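Local atomic coordinates of response regulator receiver (Brucella melitensis biovar Abortus, PDB entry 4G97), a protein that probably acts in two-component phosphorelay signalling, coupling phosphorylation of a CheY-like receiver domain to its sigma-factor-like helical domain. Residues Thr5-Ala8 / Pro9-Tyr13; Ala34-Glu37 / Ala38-Asp42; Pro47-Ser51 / Asp52-Leu56. All coordinates share one frame; numbering follows the deposited sequence.

Contact 1 (Thr5-Ala8 / Pro9-Tyr13)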
loop_
_atom_site.group_PDB
_atom_site.type_symbol
_atom_site.label_atom_id
_atom_site.label_comp_id
_atom_site.label_asym_id
_atom_site.label_seq_id
_atom_site.Cartn_x
_atom_site.Cartn_y
_atom_site.Cartn_z
ATOM N N THR A 5 1.828 -23.452 -9.374
ATOM C CA THR A 5 2.229 -23.660 -7.981
ATOM C C THR A 5 3.528 -22.926 -7.613
ATOM O O THR A 5 3.823 -22.748 -6.430
ATOM C CB THR A 5 2.181 -25.152 -7.598
ATOM O OG1 THR A 5 3.391 -25.799 -7.984
ATOM C CG2 THR A 5 0.953 -25.886 -8.189
ATOM N N ARG A 6 4.314 -22.508 -8.622
ATOM C CA ARG A 6 5.528 -21.738 -8.395
ATOM C C ARG A 6 5.120 -20.286 -8.092
ATOM O O ARG A 6 5.703 -19.658 -7.207
ATOM C CB ARG A 6 6.465 -21.795 -9.622
ATOM C CG ARG A 6 7.251 -23.123 -9.749
ATOM C CD ARG A 6 8.474 -23.065 -10.661
ATOM N NE ARG A 6 8.192 -22.556 -12.005
ATOM C CZ ARG A 6 8.104 -23.310 -13.098
ATOM N NH1 ARG A 6 8.285 -24.626 -13.024
ATOM N NH2 ARG A 6 7.834 -22.758 -14.270
ATOM N N ILE A 7 4.116 -19.768 -8.831
ATOM C CA ILE A 7 3.662 -18.384 -8.702
ATOM C C ILE A 7 2.548 -18.114 -7.679
ATOM O O ILE A 7 2.540 -17.038 -7.073
ATOM C CB ILE A 7 3.454 -17.662 -10.061
ATOM C CG1 ILE A 7 2.266 -18.197 -10.837
ATOM C CG2 ILE A 7 4.737 -17.603 -10.908
ATOM C CD1 ILE A 7 1.120 -17.250 -10.844
ATOM N N ALA A 8 1.628 -19.087 -7.464
ATOM C CA ALA A 8 0.509 -18.943 -6.513
ATOM C C ALA A 8 0.896 -18.323 -5.155
ATOM O O ALA A 8 0.183 -17.413 -4.727
ATOM C CB ALA A 8 -0.221 -20.265 -6.309
ATOM N N PRO A 9 2.025 -18.703 -4.484
ATOM C CA PRO A 9 2.344 -18.061 -3.195
ATOM C C PRO A 9 2.682 -16.582 -3.276
ATOM O O PRO A 9 2.664 -15.911 -2.240
ATOM C CB PRO A 9 3.560 -18.850 -2.689
ATOM C CG PRO A 9 3.553 -20.111 -3.453
ATOM C CD PRO A 9 3.012 -19.761 -4.791
ATOM N N HIS A 10 3.025 -16.084 -4.483
ATOM C CA HIS A 10 3.452 -14.702 -4.664
ATOM C C HIS A 10 2.307 -13.735 -5.065
ATOM O O HIS A 10 2.506 -12.515 -5.052
ATOM C CB HIS A 10 4.650 -14.648 -5.643
ATOM C CG HIS A 10 5.780 -15.563 -5.245
ATOM N ND1 HIS A 10 6.504 -15.355 -4.083
ATOM C CD2 HIS A 10 6.229 -16.693 -5.840
ATOM C CE1 HIS A 10 7.377 -16.351 -4.016
ATOM N NE2 HIS A 10 7.265 -17.167 -5.061
ATOM N N LEU A 11 1.127 -14.286 -5.431
ATOM C CA LEU A 11 -0.045 -13.488 -5.847
ATOM C C LEU A 11 -0.549 -12.494 -4.765
ATOM O O LEU A 11 -0.795 -11.338 -5.114
ATOM C CB LEU A 11 -1.189 -14.386 -6.357
ATOM C CG LEU A 11 -0.946 -15.138 -7.668
ATOM C CD1 LEU A 11 -2.093 -16.146 -7.918
ATOM C CD2 LEU A 11 -0.865 -14.160 -8.863
ATOM N N PRO A 12 -0.694 -12.871 -3.467
ATOM C CA PRO A 12 -1.146 -11.879 -2.475
ATOM C C PRO A 12 -0.311 -10.596 -2.483
ATOM O O PRO A 12 -0.876 -9.517 -2.623
ATOM C CB PRO A 12 -1.000 -12.632 -1.145
ATOM C CG PRO A 12 -1.260 -14.061 -1.531
ATOM C CD PRO A 12 -0.511 -14.193 -2.827
ATOM N N TYR A 13 1.039 -10.715 -2.394
ATOM C CA TYR A 13 1.918 -9.547 -2.372
ATOM C C TYR A 13 1.924 -8.771 -3.676
ATOM O O TYR A 13 2.213 -7.569 -3.670
ATOM C CB TYR A 13 3.346 -9.907 -1.909
ATOM C CG TYR A 13 3.420 -10.277 -0.442
ATOM C CD1 TYR A 13 2.475 -9.803 0.468
ATOM C CD2 TYR A 13 4.457 -11.065 0.049
ATOM C CE1 TYR A 13 2.527 -10.148 1.811
ATOM C CE2 TYR A 13 4.524 -11.409 1.399
ATOM C CZ TYR A 13 3.549 -10.955 2.272
ATOM O OH TYR A 13 3.602 -11.254 3.610
#
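I7 and A8 meet H10 and L11 in a local, turn-to-turn contact at the junction of helix 3-7 and helix 11-22, in the Sigma2-type helical region of PhyR and on the protein surface. The junction is held mainly by its backbone, through two turn-like i to i+3 bonds. H10 N donates to I7 O at 2.8 Å, with an N-H...O angle of 152°, and reaches that oxygen from above the carbonyl plane, 39° out of it. L11 N bonds to A8 O only weakly, at 3.3 Å. P9, in the middle, has no N-H to offer the preceding turn; instead its CD packs 3.5 Å from T5 O, and the same ring carbon lies 3.6 Å from A8 CB. The imidazole of H10 folds back along the chain, its CG placed beside the backbone N and anti to the carbonyl carbon (chi1 -53°). This brings CD2 to 3.3 Å from R6 O, which sits at the ring edge near the ring plane. On the buried side I7 and L11 touch through their methyl ends, CD1 to CD2 at 4.2 Å, the two side chains crossing at a slant. The polar ends of T5 and R6 look back toward the N terminus: T5 OG1 is hydrogen-bonded to T2 O, and R6 NH1 weakly to M1 O. Around the junction, I7 and L11 face helix 25-41, where both rest on L36, while H10 touches R53 and L56 of helix 52-64, and P12 and Y13 reach loops farther along the chain.

Contact 2 (Ala34-Glu37 / Ala38-Asp42)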
loop_
_atom_site.group_PDB
_atom_site.type_symbol
_atom_site.label_atom_id
_atom_site.label_comp_id
_atom_site.label_asym_id
_atom_site.label_seq_id
_atom_site.Cartn_x
_atom_site.Cartn_y
_atom_site.Cartn_z
ATOM N N ALA A 34 -5.776 -9.995 -14.738
ATOM C CA ALA A 34 -5.474 -9.920 -16.182
ATOM C C ALA A 34 -4.111 -10.511 -16.507
ATOM O O ALA A 34 -3.987 -11.213 -17.509
ATOM C CB ALA A 34 -5.554 -8.485 -16.688
ATOM N N ALA A 35 -3.093 -10.254 -15.676
ATOM C CA ALA A 35 -1.759 -10.795 -15.929
ATOM C C ALA A 35 -1.746 -12.306 -15.703
ATOM O O ALA A 35 -1.050 -13.028 -16.422
ATOM C CB ALA A 35 -0.730 -10.113 -15.046
ATOM N N LEU A 36 -2.554 -12.772 -14.725
ATOM C CA LEU A 36 -2.706 -14.169 -14.358
ATOM C C LEU A 36 -3.424 -14.944 -15.466
ATOM O O LEU A 36 -3.002 -16.051 -15.789
ATOM C CB LEU A 36 -3.423 -14.298 -12.997
ATOM C CG LEU A 36 -3.632 -15.700 -12.414
ATOM C CD1 LEU A 36 -2.305 -16.413 -12.150
ATOM C CD2 LEU A 36 -4.469 -15.634 -11.150
ATOM N N GLU A 37 -4.460 -14.345 -16.087
ATOM C CA GLU A 37 -5.168 -14.984 -17.200
ATOM C C GLU A 37 -4.330 -14.981 -18.486
ATOM O O GLU A 37 -4.446 -15.918 -19.277
ATOM C CB GLU A 37 -6.596 -14.440 -17.399
ATOM C CG GLU A 37 -7.578 -14.840 -16.300
ATOM C CD GLU A 37 -7.514 -16.272 -15.788
ATOM O OE1 GLU A 37 -7.675 -17.210 -16.603
ATOM O OE2 GLU A 37 -7.295 -16.454 -14.567
ATOM N N ALA A 38 -3.426 -13.991 -18.642
ATOM C CA ALA A 38 -2.497 -13.906 -19.773
ATOM C C ALA A 38 -1.445 -15.044 -19.693
ATOM O O ALA A 38 -1.123 -15.663 -20.713
ATOM C CB ALA A 38 -1.809 -12.545 -19.795
ATOM N N LEU A 39 -0.955 -15.333 -18.465
ATOM C CA LEU A 39 0.034 -16.368 -18.160
ATOM C C LEU A 39 -0.516 -17.789 -18.379
ATOM O O LEU A 39 0.185 -18.654 -18.915
ATOM C CB LEU A 39 0.526 -16.194 -16.711
ATOM C CG LEU A 39 1.633 -17.136 -16.238
ATOM C CD1 LEU A 39 2.903 -16.927 -17.038
ATOM C CD2 LEU A 39 1.896 -16.954 -14.756
ATOM N N ILE A 40 -1.756 -18.021 -17.936
ATOM C CA ILE A 40 -2.464 -19.293 -18.068
ATOM C C ILE A 40 -2.655 -19.615 -19.558
ATOM O O ILE A 40 -2.397 -20.749 -19.967
ATOM C CB ILE A 40 -3.791 -19.269 -17.230
ATOM C CG1 ILE A 40 -3.477 -19.332 -15.706
ATOM C CG2 ILE A 40 -4.762 -20.394 -17.641
ATOM C CD1 ILE A 40 -4.602 -18.857 -14.767
ATOM N N ALA A 41 -3.034 -18.593 -20.363
ATOM C CA ALA A 41 -3.268 -18.679 -21.807
ATOM C C ALA A 41 -2.019 -19.026 -22.604
ATOM O O ALA A 41 -2.129 -19.699 -23.624
ATOM C CB ALA A 41 -3.860 -17.376 -22.319
ATOM N N ASP A 42 -0.842 -18.549 -22.164
ATOM C CA ASP A 42 0.444 -18.805 -22.813
ATOM C C ASP A 42 1.575 -18.731 -21.788
ATOM O O ASP A 42 2.105 -17.649 -21.553
ATOM C CB ASP A 42 0.677 -17.831 -23.991
ATOM C CG ASP A 42 2.033 -17.949 -24.672
ATOM O OD1 ASP A 42 2.669 -19.031 -24.564
ATOM O OD2 ASP A 42 2.458 -16.969 -25.316
#
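Four backbone hydrogen bonds join 34-37 to 38-42 and form the last turns of helix 25-41. A38 N donates to A34 O and L39 N to A35 O, each at 3.1 Å; I40 N donates to L36 O and A41 N to E37 O, each at 3.2 Å. All four are regular i to i+4 bonds of an alpha-helix, moderately bent, with N-H...O angles from 143° for the first to 157° for the bond of I40. D42 N continues the pattern by bonding to A38 O, yet its own phi and psi have left the helical range, and its OD1 accepts from G44 N in the following loop. Outside this backbone frame, I40 reaches back to the preceding turn. Its CG1 stands beside the backbone N and anti to the carbonyl carbon (chi1 -72°), which brings CG1 to 3.3 Å from L36 O and lets CD1 pack 4.1 Å from L36 CG. E37 runs alongside I40, both side chains pointing the same way. A bend at chi2 sets the carboxylate beside the isoleucine, with OE2 3.6 Å from I40 CD1. A different face of the helix is turned inward: L39 packs on L59 of helix 52-64 and on F46 in the loop after helix 25-41, A35 on L63, and A38 on I45. The chemistry is thus divided. The carbonyls of A34 to A38 are taken up by the N-H groups of A38 to D42, small and branched apolar residues fill the inward face, and the outer face carries E37 and I40, where across this contact the carboxylate meets a methyl carbon and stays on the exposed side.

Contact 3 (Pro47-Ser51 / Asp52-Leu56)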
loop_
_atom_site.group_PDB
_atom_site.type_symbol
_atom_site.label_atom_id
_atom_site.label_comp_id
_atom_site.label_asym_id
_atom_site.label_seq_id
_atom_site.Cartn_x
_atom_site.Cartn_y
_atom_site.Cartn_z
ATOM N N PRO A 47 8.701 -14.312 -17.893
ATOM C CA PRO A 47 10.110 -13.958 -18.130
ATOM C C PRO A 47 11.064 -14.902 -17.425
ATOM O O PRO A 47 10.689 -15.559 -16.452
ATOM C CB PRO A 47 10.236 -12.533 -17.561
ATOM C CG PRO A 47 8.844 -12.071 -17.318
ATOM C CD PRO A 47 8.027 -13.291 -17.068
ATOM N N GLU A 48 12.298 -14.963 -17.928
ATOM C CA GLU A 48 13.364 -15.776 -17.358
ATOM C C GLU A 48 14.057 -14.845 -16.356
ATOM O O GLU A 48 14.675 -13.860 -16.752
ATOM C CB GLU A 48 14.315 -16.264 -18.474
ATOM C CG GLU A 48 15.189 -17.449 -18.093
ATOM C CD GLU A 48 14.774 -18.813 -18.624
ATOM O OE1 GLU A 48 13.559 -19.121 -18.607
ATOM O OE2 GLU A 48 15.678 -19.598 -18.996
ATOM N N ALA A 49 13.866 -15.092 -15.066
ATOM C CA ALA A 49 14.412 -14.231 -14.012
ATOM C C ALA A 49 15.177 -15.037 -12.963
ATOM O O ALA A 49 15.210 -16.260 -13.062
ATOM C CB ALA A 49 13.271 -13.457 -13.356
ATOM N N SER A 50 15.760 -14.364 -11.954
ATOM C CA SER A 50 16.512 -14.981 -10.841
ATOM C C SER A 50 15.644 -15.819 -9.902
ATOM O O SER A 50 16.159 -16.721 -9.227
ATOM C CB SER A 50 17.229 -13.913 -10.019
ATOM O OG SER A 50 17.545 -12.799 -10.833
ATOM N N SER A 51 14.355 -15.460 -9.777
ATOM C CA SER A 51 13.397 -16.190 -8.943
ATOM C C SER A 51 12.003 -16.083 -9.545
ATOM O O SER A 51 11.734 -15.197 -10.370
ATOM C CB SER A 51 13.414 -15.690 -7.497
ATOM O OG SER A 51 12.672 -14.488 -7.379
ATOM N N ASP A 52 11.111 -16.988 -9.115
ATOM C CA ASP A 52 9.738 -17.007 -9.576
ATOM C C ASP A 52 9.018 -15.691 -9.196
ATOM O O ASP A 52 8.283 -15.157 -10.024
ATOM C CB ASP A 52 9.028 -18.244 -9.009
ATOM C CG ASP A 52 9.580 -19.571 -9.528
ATOM O OD1 ASP A 52 9.985 -19.629 -10.717
ATOM O OD2 ASP A 52 9.548 -20.558 -8.774
ATOM N N ARG A 53 9.304 -15.137 -7.994
ATOM C CA ARG A 53 8.704 -13.882 -7.494
ATOM C C ARG A 53 9.073 -12.712 -8.386
ATOM O O ARG A 53 8.185 -11.987 -8.834
ATOM C CB ARG A 53 9.099 -13.589 -6.034
ATOM C CG ARG A 53 8.128 -12.606 -5.341
ATOM C CD ARG A 53 8.558 -12.138 -3.952
ATOM N NE ARG A 53 7.684 -11.049 -3.484
ATOM C CZ ARG A 53 8.069 -10.025 -2.729
ATOM N NH1 ARG A 53 9.330 -9.934 -2.310
ATOM N NH2 ARG A 53 7.195 -9.077 -2.388
ATOM N N ILE A 54 10.391 -12.555 -8.677
ATOM C CA ILE A 54 10.943 -11.529 -9.572
ATOM C C ILE A 54 10.302 -11.644 -10.961
ATOM O O ILE A 54 9.831 -10.639 -11.484
ATOM C CB ILE A 54 12.508 -11.519 -9.579
ATOM C CG1 ILE A 54 13.057 -11.263 -8.161
ATOM C CG2 ILE A 54 13.080 -10.486 -10.586
ATOM C CD1 ILE A 54 14.567 -11.566 -7.951
ATOM N N GLY A 55 10.242 -12.868 -11.508
ATOM C CA GLY A 55 9.608 -13.149 -12.800
ATOM C C GLY A 55 8.127 -12.787 -12.841
ATOM O O GLY A 55 7.625 -12.304 -13.866
ATOM N N LEU A 56 7.410 -13.013 -11.716
ATOM C CA LEU A 56 5.995 -12.668 -11.639
ATOM C C LEU A 56 5.818 -11.141 -11.662
ATOM O O LEU A 56 4.985 -10.651 -12.414
ATOM C CB LEU A 56 5.331 -13.287 -10.392
ATOM C CG LEU A 56 3.828 -13.028 -10.169
ATOM C CD1 LEU A 56 2.972 -13.585 -11.311
ATOM C CD2 LEU A 56 3.352 -13.624 -8.861
#
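R53 and S51 meet at the N-cap of helix 52-64, where R53 CB lies 3.9 Å from S51 OG and an extended chain carries the flat guanidinium group away from the serine. That group makes a cation-pi contact with F107, and its NH2 bonds to E105 O and to Y57 OH; E105 and F107 lie in the loop before helix 109-116, Y57 in R53's own helix. S51 holds the N-cap position. Its hydroxyl oxygen accepts from I54 N at 3.3 Å along a nearly straight N-H...O line of 174°. OG reaches that N-H because it lies between the backbone N and the carbonyl carbon (chi1 79°), folding the side chain over the first turn. The S51 carbonyl is used as well. G55 N donates to its O at 3.0 Å, the donor tilted 19° from the carbonyl plane; this bond opens the i to i+4 series and L56 N to D52 O continues it. Two N-H groups of the first turn are thus taken up by one serine. The puckered ring of P47 turns its CD and CG to the glycine carbonyl, with CD 3.4 Å from G55 O, and also packs on R58 and L59 of helix 52-64. A49 CB comes 3.6 Å from G55 N, at the side-chain-free glycine, and the same methyl packs against I54 CG2 at 4.1 Å. I54 also faces the loop with its other branch, CD1 lying 4.1 Å from S50 CB, and beyond the contact it packs on E111, E114 and I115 of helix 109-116. S50 OG is hydrogen-bonded to E114 OE1 of that helix. Close to the capping bond, I54 CG1 presses on the serine hydroxyl, 3.3 Å from S51 OG.

From the N terminus the chain passes through contact 1 where helix 3-7 gives way to helix 11-22, reaches contact 2 at the end of helix 25-41, and turns through the loop into contact 3 at the start of helix 52-64. The three are in series; each joins adjoining residues, so none nests in or crosses another and none closes a long loop. Contact 1 touches both others. It meets contact 2 through I7 against L36 and L39 and through L11 against L36, and contact 3 through R6 against D52 and H10 against R53 and L56. Contacts 2 and 3 do not touch, their nearest atoms being about 5 Å apart.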